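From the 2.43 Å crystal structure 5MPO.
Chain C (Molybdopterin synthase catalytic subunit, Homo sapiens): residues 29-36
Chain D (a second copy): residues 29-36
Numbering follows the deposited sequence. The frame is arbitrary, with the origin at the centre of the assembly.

Chain C, residues 29-36: LSVDEVSQ
Chain D, residues 29-36: LSVDEVSQ

Two copies of the same segment meet at the N-terminal ends of their helices. C:Leu29, D:Leu29, C:Ser30 and D:Ser30 are extended (phi/psi near -87/145 and -117/122), and the backbone turns helical at C:Val31 and D:Val31, with phi/psi close to -63/-40, staying so through residue 35 in both chains and D:Gln36. The helix axes approach to 9.2 Å, their N-to-C directions 131° apart, and the register centres on C:Asp32 and D:Asp32, whose CA atoms lie 5.3 Å apart. Together the stretches bury 267 Å².

Each helix begins with a serine cap. With chi1 t (152° in C:Ser30, 163° in D:Ser30), the hydroxyl folds back over the first turn and accepts from the backbone: C:Glu33 N to C:Ser30 OG is 2.8 Å, D:Glu33 N to D:Ser30 OG 3.1 Å. Serine suits this place because its short side chain carries an acceptor to an amide that the first turn leaves without a carbonyl partner. The ordinary helical ladder then starts: C:Val34 N to C:Ser30 O, 3.0 Å; D:Val34 N to D:Ser30 O, 3.1 Å.

C:Val31 and D:Val31 form the apolar centre. Both CA-to-CB bonds point toward the partner, and with chi1 t (-175° and 180°) C:Val31 CG1 meets D:Val31 CG1 at 3.5 Å. A compact branched side chain fills this space between close backbones. The other methyl reaches the partner's serine: C:Val31 CG2 to D:Ser35 OG and D:Val31 CG2 to C:Ser35 OG are both 3.9 Å, van der Waals contacts.

C:Ser35 and D:Ser35, buried and pointing toward the other stretch, take chi1 p (60° and 46°). This turns OG back along its own helix: C:Ser35 OG lies 2.9 Å from C:Val31 O and 3.0 Å from C:Asp32 O, and D:Ser35 OG lies at the same distances from D:Val31 O and D:Asp32 O, so the small polar group can be satisfied locally while packing beside a valine.

The polar link is asymmetric. Both Asp32 CA-to-CB bonds point sideways, but D:Asp32, with chi1 at -139°, between wells, and chi2 92°, brings its carboxylate nearer, and D:Asp32 OD1 accepts from C:Asp32 N at 3.1 Å, with an N-H...O angle of 141°. The acidic group suits the amide-rich start of a helix. C:Asp32 has chi1 t (-155°) and chi2 81°; C:Asp32 OD1 stays 3.8 Å from D:Asp32 N, too far for the reciprocal hydrogen bond.

C:Glu33 and D:Glu33 point away; C:Val34 and D:Val34 are out of reach of the other stretch and buried by the rest of the structure. C:Gln36 is modelled only to CB.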

# COMPACT_ATOMS: atom_id res chain seq x y z
N LEU C 29 -15.58 -7.79 -1.16
CA LEU C 29 -14.51 -7.58 -0.20
C LEU C 29 -14.61 -6.18 0.39
O LEU C 29 -14.95 -5.23 -0.31
CB LEU C 29 -13.16 -7.75 -0.87
CG LEU C 29 -12.94 -9.06 -1.60
CD1 LEU C 29 -11.52 -9.09 -2.10
CD2 LEU C 29 -13.22 -10.21 -0.67
N SER C 30 -14.30 -6.06 1.66
CA SER C 30 -14.36 -4.79 2.35
C SER C 30 -12.94 -4.35 2.79
O SER C 30 -12.27 -5.05 3.57
CB SER C 30 -15.29 -4.95 3.55
OG SER C 30 -14.95 -4.06 4.57
N VAL C 31 -12.49 -3.17 2.34
CA VAL C 31 -11.19 -2.67 2.72
C VAL C 31 -11.19 -2.44 4.22
O VAL C 31 -10.21 -2.75 4.89
CB VAL C 31 -10.80 -1.34 2.01
CG1 VAL C 31 -9.38 -0.95 2.36
CG2 VAL C 31 -10.88 -1.46 0.50
N ASP C 32 -12.29 -1.94 4.76
CA ASP C 32 -12.36 -1.65 6.18
C ASP C 32 -12.30 -2.89 7.03
O ASP C 32 -11.56 -2.94 7.99
CB ASP C 32 -13.64 -0.87 6.52
CG ASP C 32 -13.48 -0.05 7.79
OD1 ASP C 32 -12.87 1.09 7.71
OD2 ASP C 32 -13.92 -0.59 8.85
N GLU C 33 -13.09 -3.89 6.66
CA GLU C 33 -13.04 -5.22 7.27
C GLU C 33 -11.59 -5.69 7.31
O GLU C 33 -11.09 -6.01 8.40
CB GLU C 33 -13.89 -6.20 6.46
CG GLU C 33 -13.85 -7.68 6.88
CD GLU C 33 -14.13 -8.72 5.75
OE1 GLU C 33 -14.37 -9.87 6.18
OE2 GLU C 33 -14.07 -8.46 4.48
N VAL C 34 -10.91 -5.69 6.15
CA VAL C 34 -9.61 -6.36 6.02
C VAL C 34 -8.53 -5.56 6.75
O VAL C 34 -7.64 -6.14 7.35
CB VAL C 34 -9.17 -6.53 4.55
CG1 VAL C 34 -7.74 -7.05 4.43
CG2 VAL C 34 -10.10 -7.44 3.83
N SER C 35 -8.61 -4.24 6.68
CA SER C 35 -7.66 -3.39 7.34
C SER C 35 -7.79 -3.62 8.84
O SER C 35 -6.77 -3.67 9.51
CB SER C 35 -7.80 -1.92 6.90
OG SER C 35 -9.08 -1.45 7.19
N GLN C 36 -9.00 -3.88 9.36
CA GLN C 36 -9.20 -4.17 10.81
C GLN C 36 -8.61 -5.49 11.25
O GLN C 36 -8.25 -5.66 12.40
CB GLN C 36 -10.69 -4.13 11.22
N LEU D 29 -10.05 9.04 11.19
CA LEU D 29 -9.88 8.78 9.77
C LEU D 29 -10.46 7.41 9.44
O LEU D 29 -10.36 6.51 10.28
CB LEU D 29 -8.40 8.81 9.40
CG LEU D 29 -7.65 10.12 9.59
CD1 LEU D 29 -6.22 10.02 9.05
CD2 LEU D 29 -8.42 11.22 8.89
N SER D 30 -11.04 7.27 8.23
CA SER D 30 -11.67 6.01 7.75
C SER D 30 -10.99 5.48 6.49
O SER D 30 -10.97 6.14 5.43
CB SER D 30 -13.17 6.25 7.47
OG SER D 30 -13.71 5.22 6.67
N VAL D 31 -10.49 4.25 6.56
CA VAL D 31 -9.83 3.64 5.42
C VAL D 31 -10.77 3.47 4.26
O VAL D 31 -10.39 3.62 3.14
CB VAL D 31 -9.29 2.25 5.75
CG1 VAL D 31 -8.62 1.63 4.55
CG2 VAL D 31 -8.30 2.32 6.89
N ASP D 32 -12.01 3.10 4.58
CA ASP D 32 -13.03 2.86 3.57
C ASP D 32 -13.44 4.14 2.86
O ASP D 32 -13.61 4.15 1.64
CB ASP D 32 -14.26 2.20 4.21
CG ASP D 32 -14.84 1.10 3.35
OD1 ASP D 32 -14.45 -0.07 3.53
OD2 ASP D 32 -15.70 1.40 2.48
N GLU D 33 -13.60 5.21 3.62
CA GLU D 33 -13.99 6.46 3.01
C GLU D 33 -12.87 6.90 2.07
O GLU D 33 -13.12 7.19 0.90
CB GLU D 33 -14.34 7.44 4.13
CG GLU D 33 -14.64 8.90 3.77
CD GLU D 33 -14.16 9.82 4.91
OE1 GLU D 33 -14.69 9.67 6.06
OE2 GLU D 33 -13.21 10.61 4.69
N VAL D 34 -11.63 6.85 2.53
CA VAL D 34 -10.49 7.27 1.70
C VAL D 34 -10.24 6.41 0.46
O VAL D 34 -9.95 6.95 -0.61
CB VAL D 34 -9.18 7.36 2.53
CG1 VAL D 34 -7.94 7.58 1.64
CG2 VAL D 34 -9.30 8.46 3.58
N SER D 35 -10.31 5.07 0.59
CA SER D 35 -10.22 4.17 -0.59
C SER D 35 -11.27 4.54 -1.62
O SER D 35 -10.97 4.61 -2.82
CB SER D 35 -10.33 2.67 -0.24
OG SER D 35 -11.39 2.41 0.65
N GLN D 36 -12.47 4.81 -1.14
CA GLN D 36 -13.61 5.20 -1.99
C GLN D 36 -13.31 6.43 -2.88
O GLN D 36 -13.72 6.50 -4.00
CB GLN D 36 -14.85 5.48 -1.12
CG GLN D 36 -16.16 5.17 -1.79
CD GLN D 36 -16.46 3.70 -1.72
OE1 GLN D 36 -16.30 2.99 -2.71
NE2 GLN D 36 -16.84 3.24 -0.54